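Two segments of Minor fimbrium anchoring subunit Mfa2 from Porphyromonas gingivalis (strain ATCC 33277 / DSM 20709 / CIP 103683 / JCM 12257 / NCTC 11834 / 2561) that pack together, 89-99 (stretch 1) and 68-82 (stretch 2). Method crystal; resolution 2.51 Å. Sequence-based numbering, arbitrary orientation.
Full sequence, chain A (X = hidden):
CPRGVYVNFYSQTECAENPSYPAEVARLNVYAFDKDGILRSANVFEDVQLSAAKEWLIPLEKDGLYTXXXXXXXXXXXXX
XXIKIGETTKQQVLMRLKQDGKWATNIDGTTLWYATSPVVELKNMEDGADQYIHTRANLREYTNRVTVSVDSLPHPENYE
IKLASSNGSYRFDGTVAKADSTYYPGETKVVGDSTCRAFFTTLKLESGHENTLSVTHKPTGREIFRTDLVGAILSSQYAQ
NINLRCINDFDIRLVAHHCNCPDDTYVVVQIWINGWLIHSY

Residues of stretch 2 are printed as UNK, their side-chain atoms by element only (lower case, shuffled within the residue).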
ATOM      1  N   THR A  89      -4.543  -7.923  19.642  1.00 67.13           N
ATOM      2  CA  THR A  89      -5.795  -8.083  18.897  1.00 67.15           C
ATOM      3  C   THR A  89      -5.732  -7.583  17.452  1.00 66.72           C
ATOM      4  O   THR A  89      -4.813  -6.847  17.077  1.00 65.55           O
ATOM      5  CB  THR A  89      -6.951  -7.376  19.600  1.00 68.68           C
ATOM      6  OG1 THR A  89      -6.710  -5.965  19.639  1.00 69.12           O
ATOM      7  CG2 THR A  89      -7.083  -7.890  21.009  1.00 70.01           C
ATOM      8  N   LYS A  90      -6.728  -7.990  16.658  1.00 67.89           N
ATOM      9  CA  LYS A  90      -6.769  -7.769  15.202  1.00 67.41           C
ATOM     10  C   LYS A  90      -6.554  -6.312  14.796  1.00 67.92           C
ATOM     11  O   LYS A  90      -5.966  -6.037  13.765  1.00 66.08           O
ATOM     12  CB  LYS A  90      -8.115  -8.267  14.622  1.00 68.31           C
ATOM     13  CG  LYS A  90      -9.319  -7.492  15.169  1.00 70.20           C
ATOM     14  CD  LYS A  90     -10.715  -7.906  14.703  1.00 71.73           C
ATOM     15  CE  LYS A  90     -10.863  -9.357  14.298  1.00 72.33           C
ATOM     16  NZ  LYS A  90     -12.326  -9.631  14.065  1.00 74.52           N
ATOM     17  N   GLN A  91      -7.013  -5.377  15.620  1.00 71.23           N
ATOM     18  CA  GLN A  91      -7.090  -3.981  15.199  1.00 71.68           C
ATOM     19  C   GLN A  91      -5.997  -3.111  15.823  1.00 71.11           C
ATOM     20  O   GLN A  91      -6.027  -1.895  15.700  1.00 71.80           O
ATOM     21  CB  GLN A  91      -8.468  -3.392  15.533  1.00 75.18           C
ATOM     22  CG  GLN A  91      -8.704  -3.091  17.015  1.00 78.82           C
ATOM     23  CD  GLN A  91      -9.004  -4.319  17.893  1.00 81.07           C
ATOM     24  OE1 GLN A  91      -9.030  -5.448  17.427  1.00 80.96           O
ATOM     25  NE2 GLN A  91      -9.250  -4.078  19.176  1.00 82.83           N
ATOM     26  N   GLN A  92      -5.030  -3.728  16.492  1.00 67.88           N
ATOM     27  CA  GLN A  92      -3.879  -2.992  16.991  1.00 64.43           C
ATOM     28  C   GLN A  92      -2.901  -2.732  15.856  1.00 60.47           C
ATOM     29  O   GLN A  92      -2.916  -3.416  14.839  1.00 59.02           O
ATOM     30  CB  GLN A  92      -3.196  -3.756  18.120  1.00 64.69           C
ATOM     31  CG  GLN A  92      -3.943  -3.712  19.443  1.00 66.49           C
ATOM     32  CD  GLN A  92      -3.323  -4.614  20.504  1.00 66.91           C
ATOM     33  OE1 GLN A  92      -3.766  -5.742  20.706  1.00 67.51           O
ATOM     34  NE2 GLN A  92      -2.293  -4.122  21.178  1.00 66.76           N
ATOM     35  N   VAL A  93      -2.046  -1.735  16.022  1.00 58.58           N
ATOM     36  CA  VAL A  93      -1.135  -1.388  14.948  1.00 55.64           C
ATOM     37  C   VAL A  93       0.033  -2.357  14.861  1.00 54.06           C
ATOM     38  O   VAL A  93       0.863  -2.453  15.760  1.00 55.08           O
ATOM     39  CB  VAL A  93      -0.594   0.043  15.098  1.00 55.06           C
ATOM     40  CG1 VAL A  93       0.290   0.399  13.901  1.00 52.69           C
ATOM     41  CG2 VAL A  93      -1.755   1.033  15.231  1.00 56.14           C
ATOM     42  N   LEU A  94       0.102  -3.068  13.753  1.00 52.07           N
ATOM     43  CA  LEU A  94       1.226  -3.949  13.507  1.00 51.07           C
ATOM     44  C   LEU A  94       2.518  -3.200  13.165  1.00 50.91           C
ATOM     45  O   LEU A  94       3.617  -3.602  13.569  1.00 51.77           O
ATOM     46  CB  LEU A  94       0.872  -4.910  12.373  1.00 49.14           C
ATOM     47  CG  LEU A  94       1.987  -5.814  11.874  1.00 47.75           C
ATOM     48  CD1 LEU A  94       2.598  -6.599  13.043  1.00 48.20           C
ATOM     49  CD2 LEU A  94       1.430  -6.745  10.812  1.00 46.85           C
HETATM   50  N   MSE A  95       2.373  -2.079  12.468  1.00 49.85           N
HETATM   51  CA  MSE A  95       3.400  -1.609  11.549  1.00 48.72           C
HETATM   52  C   MSE A  95       3.349  -0.108  11.334  1.00 48.38           C
HETATM   53  O   MSE A  95       2.275   0.434  11.097  1.00 48.36           O
HETATM   54  CB  MSE A  95       3.170  -2.291  10.216  1.00 48.55           C
HETATM   55  CG  MSE A  95       4.334  -2.604   9.345  1.00 48.22           C
HETATM   56 SE   MSE A  95       3.463  -3.292   7.720  1.00 75.10          SE
HETATM   57  CE  MSE A  95       3.105  -1.598   6.821  1.00132.28           C
ATOM     58  N   ARG A  96       4.502   0.554  11.382  1.00 47.76           N
ATOM     59  CA  ARG A  96       4.588   1.939  10.948  1.00 47.21           C
ATOM     60  C   ARG A  96       5.766   2.134  10.016  1.00 46.43           C
ATOM     61  O   ARG A  96       6.868   1.718  10.334  1.00 46.32           O
ATOM     62  CB  ARG A  96       4.713   2.881  12.142  1.00 48.61           C
ATOM     63  CG  ARG A  96       3.433   3.035  12.911  1.00 49.63           C
ATOM     64  CD  ARG A  96       3.579   3.999  14.048  1.00 51.62           C
ATOM     65  NE  ARG A  96       2.522   3.821  15.039  1.00 53.79           N
ATOM     66  CZ  ARG A  96       1.245   4.152  14.842  1.00 54.88           C
ATOM     67  NH1 ARG A  96       0.859   4.661  13.683  1.00 54.14           N
ATOM     68  NH2 ARG A  96       0.349   3.960  15.801  1.00 56.54           N
ATOM     69  N   LEU A  97       5.545   2.776   8.869  1.00 46.15           N
ATOM     70  CA  LEU A  97       6.657   3.049   7.969  1.00 46.68           C
ATOM     71  C   LEU A  97       7.695   3.902   8.685  1.00 48.81           C
ATOM     72  O   LEU A  97       7.355   4.896   9.336  1.00 49.53           O
ATOM     73  CB  LEU A  97       6.188   3.731   6.696  1.00 45.51           C
ATOM     74  CG  LEU A  97       7.296   3.951   5.660  1.00 45.33           C
ATOM     75  CD1 LEU A  97       8.017   2.659   5.361  1.00 45.23           C
ATOM     76  CD2 LEU A  97       6.719   4.542   4.369  1.00 44.98           C
ATOM     77  N   LYS A  98       8.957   3.490   8.618  1.00 50.14           N
ATOM     78  CA  LYS A  98       9.988   4.243   9.326  1.00 52.31           C
ATOM     79  C   LYS A  98      10.051   5.637   8.756  1.00 53.96           C
ATOM     80  O   LYS A  98       9.951   5.831   7.547  1.00 53.03           O
ATOM     81  CB  LYS A  98      11.358   3.566   9.241  1.00 51.90           C
ATOM     82  CG  LYS A  98      11.653   2.706  10.441  1.00 52.70           C
ATOM     83  CD  LYS A  98      12.829   1.804  10.188  1.00 53.39           C
ATOM     84  CE  LYS A  98      12.973   0.766  11.291  1.00 54.41           C
ATOM     85  NZ  LYS A  98      14.188  -0.073  11.084  1.00 55.57           N
ATOM     86  N   GLN A  99      10.212   6.615   9.633  1.00 56.68           N
ATOM     87  CA  GLN A  99      10.258   7.990   9.179  1.00 58.58           C
ATOM     88  C   GLN A  99      11.373   8.778   9.811  1.00 61.71           C
ATOM     89  O   GLN A  99      11.918   8.393  10.837  1.00 62.39           O
ATOM     90  CB  GLN A  99       8.941   8.702   9.469  1.00 58.56           C
ATOM     91  CG  GLN A  99       7.764   8.229   8.661  1.00 57.03           C
ATOM     92  CD  GLN A  99       6.567   9.100   8.908  1.00 57.51           C
ATOM     93  OE1 GLN A  99       5.446   8.728   8.588  1.00 57.37           O
ATOM     94  NE2 GLN A  99       6.799  10.280   9.485  1.00 58.78           N
ATOM     95  N   UNK A  68      -6.965 -15.675   9.053  1.00 57.97           N
ATOM     96  CA  UNK A  68      -5.541 -15.507   8.899  1.00 56.66           C
ATOM     97  C   UNK A  68      -5.242 -14.191   8.184  1.00 56.39           C
ATOM     98  O   UNK A  68      -5.863 -13.872   7.168  1.00 57.70           O
ATOM     99  c   UNK A  68      -4.944 -16.701   8.153  1.00 56.31           C
ATOM    100  c   UNK A  68      -3.837 -16.267   7.212  1.00 54.87           C
ATOM    101  c   UNK A  68      -4.158 -19.076   8.630  1.00 58.96           C
ATOM    102  c   UNK A  68      -4.421 -17.709   9.179  1.00 57.73           C
ATOM    103  N   UNK A  69      -4.314 -13.416   8.740  1.00 54.82           N
ATOM    104  CA  UNK A  69      -3.844 -12.191   8.099  1.00 53.37           C
ATOM    105  C   UNK A  69      -2.426 -12.420   7.591  1.00 53.30           C
ATOM    106  O   UNK A  69      -1.583 -12.970   8.302  1.00 53.66           O
ATOM    107  c   UNK A  69      -5.257 -10.768   9.681  1.00 52.58           C
ATOM    108  c   UNK A  69      -5.383 -10.349  10.993  1.00 52.52           C
ATOM    109  c   UNK A  69      -7.769 -10.344  10.790  1.00 53.28           C
ATOM    110  c   UNK A  69      -6.411 -10.973   8.940  1.00 52.76           C
ATOM    111  c   UNK A  69      -6.631 -10.138  11.548  1.00 53.06           C
ATOM    112  c   UNK A  69      -3.889 -11.011   9.074  1.00 52.37           C
ATOM    113  c   UNK A  69      -7.661 -10.758   9.491  1.00 53.01           C
ATOM    114  N   UNK A  70      -2.150 -12.027   6.357  1.00 52.78           N
ATOM    115  CA  UNK A  70      -0.831 -12.325   5.814  1.00 52.78           C
ATOM    116  C   UNK A  70      -0.146 -11.088   5.231  1.00 52.28           C
ATOM    117  O   UNK A  70      -0.740 -10.290   4.492  1.00 51.21           O
ATOM    118  c   UNK A  70      -0.922 -13.425   4.765  1.00 52.86           C
ATOM    119  N   UNK A  71       1.131 -10.957   5.555  1.00 52.40           N
ATOM    120  CA  UNK A  71       1.894  -9.815   5.103  1.00 52.41           C
ATOM    121  C   UNK A  71       3.111 -10.254   4.334  1.00 53.61           C
ATOM    122  O   UNK A  71       3.865 -11.110   4.793  1.00 54.89           O
ATOM    123  c   UNK A  71       0.392  -8.731   7.986  1.00 50.31           C
ATOM    124  c   UNK A  71       2.297  -8.953   6.286  1.00 50.87           C
ATOM    125  c   UNK A  71      -0.902  -4.644   6.439  1.00 50.49           C
ATOM    126  c   UNK A  71      -1.234  -5.565   7.404  1.00 51.02           C
ATOM    127  c   UNK A  71       1.137  -8.273   6.937  1.00 50.36           C
ATOM    128  n   UNK A  71      -0.585  -7.812   8.312  1.00 50.80           N
ATOM    129  c   UNK A  71      -0.484  -6.737   7.464  1.00 50.63           C
ATOM    130  c   UNK A  71       0.149  -4.871   5.543  1.00 49.98           C
ATOM    131  c   UNK A  71       0.591  -6.992   6.582  1.00 50.40           C
ATOM    132  c   UNK A  71       0.906  -6.037   5.606  1.00 50.07           C
ATOM    133  N   UNK A  72       3.292  -9.664   3.160  1.00 53.67           N
ATOM    134  CA  UNK A  72       4.381 -10.024   2.285  1.00 54.58           C
ATOM    135  C   UNK A  72       5.406  -8.929   2.225  1.00 54.54           C
ATOM    136  O   UNK A  72       5.065  -7.765   2.009  1.00 54.05           O
ATOM    137  N   UNK A  73       6.658  -9.331   2.423  1.00 55.58           N
ATOM    138  CA  UNK A  73       7.821  -8.454   2.387  1.00 55.53           C
ATOM    139  C   UNK A  73       7.838  -7.395   3.486  1.00 54.95           C
ATOM    140  O   UNK A  73       8.205  -6.256   3.245  1.00 54.23           O
ATOM    141  c   UNK A  73       7.957  -8.765  -0.097  1.00 56.24           C
ATOM    142  o   UNK A  73       8.408  -9.907   0.074  1.00 57.25           O
ATOM    143  n   UNK A  73       7.476  -8.345  -1.265  1.00 55.76           N
ATOM    144  c   UNK A  73       7.929  -7.778   1.028  1.00 55.23           C
ATOM    145  N   UNK A  74       7.454  -7.776   4.693  1.00 56.12           N
ATOM    146  CA  UNK A  74       7.729  -6.943   5.845  1.00 57.31           C
ATOM    147  C   UNK A  74       9.246  -6.830   6.030  1.00 59.71           C
ATOM    148  O   UNK A  74       9.962  -7.822   6.083  1.00 60.62           O
ATOM    149  c   UNK A  74       5.587  -7.164   7.097  1.00 56.47           C
ATOM    150  c   UNK A  74       4.872  -7.644   8.330  1.00 56.33           C
ATOM    151  c   UNK A  74       7.080  -7.495   7.102  1.00 57.84           C
ATOM    152  c   UNK A  74       7.748  -6.918   8.331  1.00 58.30           C
ATOM    153  N   UNK A  75       9.711  -5.593   6.134  1.00 60.69           N
ATOM    154  CA  UNK A  75      11.099  -5.232   5.902  1.00 61.52           C
ATOM    155  C   UNK A  75      11.606  -4.474   7.118  1.00 61.43           C
ATOM    156  O   UNK A  75      10.840  -4.215   8.039  1.00 61.24           O
ATOM    157  o   UNK A  75      13.442  -5.042   4.205  1.00 67.31           O
ATOM    158  c   UNK A  75      12.322  -4.784   3.716  1.00 64.97           C
ATOM    159  c   UNK A  75      11.201  -4.358   4.636  1.00 62.46           C
ATOM    160  o   UNK A  75      12.089  -4.887   2.495  1.00 65.23           O
ATOM    161  N   UNK A  76      12.877  -4.092   7.114  1.00 59.73           N
ATOM    162  CA  UNK A  76      13.385  -3.210   8.158  1.00 59.01           C
ATOM    163  C   UNK A  76      13.131  -1.722   7.819  1.00 55.17           C
ATOM    164  O   UNK A  76      13.640  -0.829   8.502  1.00 53.95           O
ATOM    165  o   UNK A  76      16.800  -4.197   7.208  1.00 65.80           O
ATOM    166  o   UNK A  76      15.233  -3.125   6.079  1.00 64.39           O
ATOM    167  c   UNK A  76      15.690  -3.610   7.144  1.00 64.07           C
ATOM    168  c   UNK A  76      14.879  -3.464   8.419  1.00 61.96           C
ATOM    169  N   UNK A  77      12.330  -1.476   6.778  1.00 52.55           N
ATOM    170  CA  UNK A  77      11.788  -0.139   6.510  1.00 50.78           C
ATOM    171  C   UNK A  77      10.640   0.156   7.468  1.00 50.51           C
ATOM    172  O   UNK A  77      10.096   1.273   7.469  1.00 49.56           O
ATOM    173  c   UNK A  77      11.255   0.001   5.078  1.00 48.78           C
ATOM    174  c   UNK A  77      12.287  -0.697   2.808  1.00 47.49           C
ATOM    175  n   UNK A  77      13.517   0.553   4.103  1.00 48.28           N
ATOM    176  c   UNK A  77      12.297  -0.076   4.009  1.00 47.78           C
ATOM    177  c   UNK A  77      14.220   0.318   3.009  1.00 48.18           C
ATOM    178  n   UNK A  77      13.495  -0.437   2.208  1.00 47.95           N
ATOM    179  N   UNK A  78      10.250  -0.851   8.257  1.00 50.54           N
ATOM    180  CA  UNK A  78       9.091  -0.711   9.142  1.00 50.33           C
ATOM    181  C   UNK A  78       9.422  -0.884  10.616  1.00 51.34           C
ATOM    182  O   UNK A  78      10.207  -1.748  10.985  1.00 52.90           O
ATOM    183  c   UNK A  78       6.835  -1.351   4.623  1.00 50.01           C
ATOM    184  c   UNK A  78       6.594  -0.672   6.910  1.00 49.84           C
ATOM    185  c   UNK A  78       7.583  -1.592   7.307  1.00 50.14           C
ATOM    186  c   UNK A  78       6.214  -0.554   5.579  1.00 49.19           C
ATOM    187  c   UNK A  78       7.827  -2.261   4.997  1.00 50.84           C
ATOM    188  c   UNK A  78       8.003  -1.709   8.747  1.00 49.75           C
ATOM    189  c   UNK A  78       8.195  -2.369   6.328  1.00 50.85           C
ATOM    190  o   UNK A  78       6.483  -1.277   3.289  1.00 49.66           O
ATOM    191  N   UNK A  79       8.827  -0.037  11.446  1.00 51.32           N
ATOM    192  CA  UNK A  79       8.800  -0.201  12.893  1.00 52.72           C
ATOM    193  C   UNK A  79       7.658  -1.128  13.299  1.00 52.61           C
ATOM    194  O   UNK A  79       6.483  -0.755  13.206  1.00 52.36           O
ATOM    195  n   UNK A  79       9.588   3.352  13.384  1.00 55.08           N
ATOM    196  c   UNK A  79       8.621   1.146  13.605  1.00 54.48           C
ATOM    197  o   UNK A  79      10.971   1.608  13.470  1.00 57.33           O
ATOM    198  c   UNK A  79       9.834   2.062  13.474  1.00 55.71           C
ATOM    199  N   UNK A  80       8.011  -2.321  13.767  1.00 53.31           N
ATOM    200  CA  UNK A  80       7.030  -3.331  14.141  1.00 53.73           C
ATOM    201  C   UNK A  80       6.609  -3.215  15.611  1.00 54.86           C
ATOM    202  O   UNK A  80       7.449  -3.195  16.505  1.00 55.94           O
ATOM    203  c   UNK A  80       8.207  -4.858  12.492  1.00 46.54           C
ATOM    204  c   UNK A  80       7.584  -4.751  13.888  1.00 54.44           C
ATOM    205  c   UNK A  80       6.514  -5.792  14.148  1.00 54.85           C
ATOM    206  c   UNK A  80       7.239  -4.642  11.367  1.00 45.45           C
ATOM    207  N   UNK A  81       5.307  -3.155  15.861  1.00 54.88           N
ATOM    208  CA  UNK A  81       4.808  -3.007  17.220  1.00 56.35           C
ATOM    209  C   UNK A  81       4.701  -4.309  17.993  1.00 57.57           C
ATOM    210  O   UNK A  81       5.283  -5.324  17.596  1.00 57.38           O
ATOM    211  N   UNK A  82       3.954  -4.274  19.095  1.00 59.11           N
ATOM    212  CA  UNK A  82       3.752  -5.436  19.972  1.00 60.94           C
ATOM    213  C   UNK A  82       3.078  -6.602  19.256  1.00 59.56           C
ATOM    214  O   UNK A  82       2.068  -6.432  18.577  1.00 59.04           O
ATOM    215  c   UNK A  82       2.326  -6.204  21.963  1.00 67.53           C
ATOM    216  c   UNK A  82       1.041  -5.837  22.701  1.00 70.68           C
ATOM    217  o   UNK A  82       1.129  -5.248  23.803  1.00 73.32           O
ATOM    218  o   UNK A  82      -0.059  -6.142  22.178  1.00 70.65           O
ATOM    219  c   UNK A  82       2.920  -5.034  21.198  1.00 64.50           C
TER

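Position 68 carries four carbons, forked at the first with one arm two carbons long; nothing of stretch 1 lies near. It is Ile68. Position 69 has one carbon and a ring of six carbons whose edge meets Lys90 CB, the pattern of Phe69; Lys90 CB lies 3.9 Å from Phe69 CE2. Position 70, a single carbon out of reach, is Ala70.

Position 71 bears one carbon, then fused five- and six-membered rings holding eight carbons and one nitrogen, with Leu94 CD2 over one face; only tryptophan supplies such a system. Leu94 CD2 sits 3.7 Å from the five-membered centroid of Trp71 and 26° off the normal, a CH-pi contact. Position 72 has no side-chain atoms: Gly72. Position 73 has two carbons, the second with one oxygen and one nitrogen, and lies far from stretch 1, hence Asn73.

Position 74 repeats the forked four-carbon pattern, touches Leu94, and is Ile74; its CD1 lies 4.3 Å from Leu94 CD2. Positions 75 and 76 each end in a carbon with two oxygens, two carbons in all: Asp75 and Asp76. The first opens a type I turn, and its OD1 accepts from Asp76 N at 3.1 Å. The backbone O of Asp76 receives Lys98 NZ at 2.7 Å.

Position 77, one carbon and a five-membered ring of three carbons and two nitrogens, is His77. Its backbone O accepts from Lys98 N at 2.7 Å. Position 78 has one carbon, then a ring of six carbons bearing one oxygen, and the ring touches Met95, so Tyr78; its CE1 is 3.5 Å from Met95 CE.

Position 79 matches 73 in composition, meets Lys98 CE through its oxygen, and is Asn79, whose OD1 approaches Lys98 CE to 3.1 Å. Position 80, again a forked four-carbon chain, touches Met95 CG and is Ile80, with CD1 4.1 Å from Met95 CG. Position 81 lacks a side chain: Gly81. A CB there would point toward stretch 1 and fall 2.9 Å from Val93 O, a clash. Position 82 has three carbons, the third with two oxygens, one of them meeting Gln92 NE2: Glu82, whose OE1 accepts from Gln92 NE2 at 3.2 Å.

The contact works as an antiparallel pairing, with strand axes at 151°. Asn79 N to Arg96 O (2.9 Å) and Arg96 N to Asn79 O (3.0 Å) form a reciprocal pair, and Gly81 N to Leu94 O (2.9 Å) extends the ladder. Selenomethionine Met95 places SE over one face of the Trp71 six-membered ring and one face of the Tyr78 ring, 4.6 Å and 4.5 Å from their respective centroids, each 24° off the normal. Backbone bonds thus set the register, while apolar packing accompanies them; 897 Å² is buried in total.

Stretch 2 (68-82) IFAWGNIDDHYNIGE
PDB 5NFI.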